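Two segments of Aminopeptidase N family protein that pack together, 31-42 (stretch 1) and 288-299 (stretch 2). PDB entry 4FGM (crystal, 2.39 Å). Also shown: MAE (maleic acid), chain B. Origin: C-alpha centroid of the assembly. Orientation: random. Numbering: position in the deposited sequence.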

# COMPACT_ATOMS: atom_id res chain seq x y z
N LEU A 31 -11.31 18.09 -22.43
CA LEU A 31 -11.64 17.04 -21.47
C LEU A 31 -10.33 16.27 -21.24
O LEU A 31 -9.59 16.00 -22.20
CB LEU A 31 -12.69 16.10 -22.07
CG LEU A 31 -13.94 16.75 -22.67
CD1 LEU A 31 -14.75 15.73 -23.45
CD2 LEU A 31 -14.77 17.36 -21.56
N TRP A 32 -10.04 15.94 -19.99
CA TRP A 32 -8.82 15.19 -19.70
C TRP A 32 -9.01 14.13 -18.62
O TRP A 32 -9.95 14.19 -17.82
CB TRP A 32 -7.68 16.14 -19.28
CG TRP A 32 -7.96 16.94 -18.05
CD1 TRP A 32 -8.58 18.15 -17.98
CD2 TRP A 32 -7.64 16.59 -16.69
NE1 TRP A 32 -8.67 18.58 -16.68
CE2 TRP A 32 -8.09 17.63 -15.86
CE3 TRP A 32 -7.01 15.48 -16.10
CZ2 TRP A 32 -7.94 17.62 -14.47
CZ3 TRP A 32 -6.86 15.46 -14.71
CH2 TRP A 32 -7.32 16.53 -13.92
N LEU A 33 -8.11 13.15 -18.62
CA LEU A 33 -8.18 12.07 -17.65
C LEU A 33 -6.87 11.99 -16.87
O LEU A 33 -5.78 12.10 -17.44
CB LEU A 33 -8.44 10.74 -18.34
CG LEU A 33 -8.88 9.62 -17.39
CD1 LEU A 33 -10.28 9.95 -16.88
CD2 LEU A 33 -8.86 8.26 -18.11
N PRO A 34 -6.95 11.81 -15.55
CA PRO A 34 -5.75 11.72 -14.73
C PRO A 34 -4.79 10.67 -15.28
O PRO A 34 -5.22 9.64 -15.79
CB PRO A 34 -6.29 11.32 -13.36
CG PRO A 34 -7.65 11.95 -13.34
CD PRO A 34 -8.17 11.65 -14.74
N ASN A 35 -3.48 10.93 -15.20
CA ASN A 35 -2.51 9.97 -15.68
C ASN A 35 -2.01 9.08 -14.55
O ASN A 35 -1.24 8.15 -14.77
CB ASN A 35 -1.35 10.68 -16.38
CG ASN A 35 -1.74 11.17 -17.75
OD1 ASN A 35 -2.45 10.49 -18.48
ND2 ASN A 35 -1.27 12.36 -18.11
N TRP A 36 -2.46 9.38 -13.33
CA TRP A 36 -2.12 8.59 -12.15
C TRP A 36 -3.17 8.84 -11.08
O TRP A 36 -3.85 9.86 -11.10
CB TRP A 36 -0.72 8.91 -11.62
CG TRP A 36 -0.52 10.31 -11.11
CD1 TRP A 36 -0.29 11.43 -11.86
CD2 TRP A 36 -0.44 10.72 -9.74
NE1 TRP A 36 -0.07 12.51 -11.04
CE2 TRP A 36 -0.15 12.11 -9.73
CE3 TRP A 36 -0.57 10.06 -8.51
CZ2 TRP A 36 -0.00 12.84 -8.55
CZ3 TRP A 36 -0.42 10.79 -7.33
CH2 TRP A 36 -0.14 12.17 -7.36
N ILE A 37 -3.31 7.90 -10.14
CA ILE A 37 -4.30 8.05 -9.08
C ILE A 37 -3.66 8.32 -7.73
O ILE A 37 -2.70 7.66 -7.35
CB ILE A 37 -5.20 6.78 -8.96
CG1 ILE A 37 -6.18 6.95 -7.80
CG2 ILE A 37 -4.33 5.55 -8.77
CD1 ILE A 37 -7.20 5.85 -7.66
N PRO A 38 -4.19 9.32 -6.99
CA PRO A 38 -3.66 9.67 -5.67
C PRO A 38 -3.43 8.44 -4.80
O PRO A 38 -4.26 7.54 -4.76
CB PRO A 38 -4.73 10.60 -5.10
CG PRO A 38 -5.19 11.35 -6.33
CD PRO A 38 -5.28 10.23 -7.39
N GLY A 39 -2.29 8.41 -4.12
CA GLY A 39 -1.99 7.29 -3.25
C GLY A 39 -1.14 6.21 -3.90
O GLY A 39 -0.61 5.37 -3.20
N SER A 40 -1.00 6.24 -5.22
CA SER A 40 -0.20 5.26 -5.93
C SER A 40 0.66 6.06 -6.90
O SER A 40 0.22 6.42 -8.00
CB SER A 40 -1.11 4.29 -6.70
OG SER A 40 -0.38 3.20 -7.20
N TYR A 41 1.88 6.33 -6.48
CA TYR A 41 2.79 7.16 -7.24
C TYR A 41 3.50 6.53 -8.42
O TYR A 41 4.71 6.33 -8.40
CB TYR A 41 3.78 7.80 -6.27
CG TYR A 41 3.06 8.27 -5.01
CD1 TYR A 41 2.15 9.33 -5.07
CD2 TYR A 41 3.19 7.58 -3.80
CE1 TYR A 41 1.39 9.69 -3.96
CE2 TYR A 41 2.44 7.93 -2.69
CZ TYR A 41 1.53 8.99 -2.78
OH TYR A 41 0.77 9.33 -1.68
N LEU A 42 2.71 6.23 -9.45
CA LEU A 42 3.20 5.64 -10.69
C LEU A 42 2.31 6.10 -11.85
O LEU A 42 1.08 5.94 -11.80
CB LEU A 42 3.20 4.11 -10.60
CG LEU A 42 3.69 3.39 -11.86
CD1 LEU A 42 5.18 3.67 -12.08
CD2 LEU A 42 3.45 1.89 -11.73
C1 MAE B . -0.20 2.45 0.39
O1 MAE B . 0.79 3.25 0.25
O2 MAE B . -1.14 2.79 1.15
C2 MAE B . -0.18 1.19 -0.40
C3 MAE B . -0.35 0.97 -1.70
C4 MAE B . -0.60 1.97 -2.73
O3 MAE B . -0.74 3.19 -2.55
O4 MAE B . -0.63 1.51 -3.89
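Stretch 2 (288-299) AFLPYQLEKESY

Stretch 2 has no regular helix or strand and bends at Leu294 and Glu295. Phe289 to Glu295 runs roughly against Trp32 to Pro38, then the chain turns back. The register does not advance evenly: by CA distances, Pro34 lies nearest Leu294 (4.9 Å) and Asn35 nearest Glu295 (5.1 Å), whereas Pro38 faces the earlier Tyr292 (7.7 Å). The main bump is Leu294. Its slim, branched side chain fills a hollow walled by Pro34, Trp36 and Pro38: Leu294 CB lies 3.8 Å from Pro34 CB, and Leu294 CD2 lies 4.0 Å from Pro38 CG and 3.8 Å from the centroid of the Trp36 six-membered ring, a CH-pi contact over the face. The backbone locks this knob in place, for Asn35 N donates a nearly linear hydrogen bond to Leu294 O (2.6 Å), and the side-chain amide of Asn35 adds another, ND2 to Glu295 O (2.9 Å). Trp36 inserts its broad indole among the loop residues; its NE1 makes a weak hydrogen bond to Gln293 O (3.1 Å).

Further along, the flat ring of Tyr292 covers the rigid ring of Pro38, whose CG stands 4.0 Å from the Tyr292 ring centroid, almost on its normal. Phe289 CZ meets Tyr41 CE1 at 3.6 Å, the rings near parallel but slid apart. Water 1 bridges Tyr41 OH (2.9 Å) and Tyr292 OH (2.8 Å).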

# COMPACT_ATOMS: atom_id res chain seq x y z
N ALA A 288 2.45 19.81 -1.66
CA ALA A 288 2.58 19.45 -3.07
C ALA A 288 1.33 18.72 -3.55
O ALA A 288 1.09 18.61 -4.75
CB ALA A 288 3.81 18.58 -3.27
N PHE A 289 0.53 18.23 -2.61
CA PHE A 289 -0.71 17.51 -2.93
C PHE A 289 -1.95 18.40 -2.70
O PHE A 289 -3.08 17.91 -2.66
CB PHE A 289 -0.83 16.23 -2.08
CG PHE A 289 0.17 15.15 -2.43
CD1 PHE A 289 1.05 15.29 -3.49
CD2 PHE A 289 0.22 13.97 -1.67
CE1 PHE A 289 1.96 14.28 -3.81
CE2 PHE A 289 1.13 12.96 -1.98
CZ PHE A 289 2.00 13.11 -3.05
N LEU A 290 -1.72 19.70 -2.54
CA LEU A 290 -2.80 20.66 -2.31
C LEU A 290 -2.77 21.81 -3.32
O LEU A 290 -2.21 22.87 -3.04
CB LEU A 290 -2.70 21.22 -0.88
CG LEU A 290 -3.00 20.24 0.26
CD1 LEU A 290 -2.57 20.85 1.59
CD2 LEU A 290 -4.49 19.90 0.27
N PRO A 291 -3.41 21.63 -4.48
CA PRO A 291 -4.15 20.43 -4.90
C PRO A 291 -3.26 19.42 -5.63
O PRO A 291 -2.06 19.64 -5.81
CB PRO A 291 -5.22 21.00 -5.81
CG PRO A 291 -4.41 22.02 -6.59
CD PRO A 291 -3.55 22.68 -5.50
N TYR A 292 -3.86 18.30 -6.06
CA TYR A 292 -3.14 17.28 -6.80
C TYR A 292 -3.01 17.69 -8.27
O TYR A 292 -3.93 18.29 -8.83
CB TYR A 292 -3.89 15.93 -6.77
CG TYR A 292 -3.76 15.14 -5.49
CD1 TYR A 292 -4.76 15.16 -4.52
CD2 TYR A 292 -2.62 14.36 -5.24
CE1 TYR A 292 -4.63 14.44 -3.33
CE2 TYR A 292 -2.48 13.63 -4.06
CZ TYR A 292 -3.49 13.68 -3.11
OH TYR A 292 -3.35 12.97 -1.93
N GLN A 293 -1.87 17.40 -8.88
CA GLN A 293 -1.68 17.68 -10.30
C GLN A 293 -1.55 16.25 -10.84
O GLN A 293 -0.57 15.56 -10.58
CB GLN A 293 -0.42 18.55 -10.54
CG GLN A 293 0.91 17.88 -10.32
CD GLN A 293 1.42 17.17 -11.56
OE1 GLN A 293 0.76 17.14 -12.60
NE2 GLN A 293 2.61 16.58 -11.46
N LEU A 294 -2.57 15.82 -11.57
CA LEU A 294 -2.63 14.44 -12.06
C LEU A 294 -2.28 14.18 -13.52
O LEU A 294 -2.68 13.16 -14.09
CB LEU A 294 -4.02 13.88 -11.76
CG LEU A 294 -4.44 14.07 -10.30
CD1 LEU A 294 -5.87 13.61 -10.09
CD2 LEU A 294 -3.50 13.29 -9.42
N GLU A 295 -1.51 15.07 -14.13
CA GLU A 295 -1.13 14.91 -15.52
C GLU A 295 0.30 14.38 -15.59
O GLU A 295 0.69 13.76 -16.57
CB GLU A 295 -1.19 16.26 -16.22
CG GLU A 295 -1.25 16.22 -17.74
CD GLU A 295 -2.64 16.55 -18.27
OE1 GLU A 295 -3.49 17.01 -17.48
OE2 GLU A 295 -2.88 16.36 -19.49
N LYS A 296 1.07 14.61 -14.53
CA LYS A 296 2.48 14.26 -14.52
C LYS A 296 2.98 13.87 -13.13
O LYS A 296 2.23 13.94 -12.15
CB LYS A 296 3.23 15.50 -15.00
CG LYS A 296 4.62 15.32 -15.54
CD LYS A 296 5.38 16.65 -15.42
CE LYS A 296 4.57 17.83 -15.94
NZ LYS A 296 5.10 19.13 -15.43
N GLU A 297 4.24 13.47 -13.04
CA GLU A 297 4.83 13.11 -11.75
C GLU A 297 4.77 14.32 -10.81
O GLU A 297 4.97 15.46 -11.23
CB GLU A 297 6.29 12.67 -11.90
CG GLU A 297 6.50 11.37 -12.67
CD GLU A 297 6.56 11.56 -14.19
OE1 GLU A 297 6.16 12.64 -14.67
OE2 GLU A 297 6.99 10.62 -14.88
N SER A 298 4.46 14.07 -9.53
CA SER A 298 4.40 15.12 -8.52
C SER A 298 5.36 14.69 -7.44
O SER A 298 5.07 13.79 -6.64
CB SER A 298 2.97 15.26 -7.97
OG SER A 298 2.86 16.39 -7.11
N TYR A 299 6.52 15.34 -7.41
CA TYR A 299 7.58 15.00 -6.48
C TYR A 299 7.47 15.52 -5.06
O TYR A 299 7.14 16.68 -4.83
CB TYR A 299 8.91 15.47 -7.08
CG TYR A 299 9.17 14.97 -8.49
CD1 TYR A 299 9.63 13.67 -8.72
CD2 TYR A 299 8.95 15.80 -9.59
CE1 TYR A 299 9.86 13.21 -10.01
CE2 TYR A 299 9.18 15.35 -10.89
CZ TYR A 299 9.64 14.05 -11.10
OH TYR A 299 9.86 13.58 -12.37
O HOH W 1 -1.75 10.69 -2.30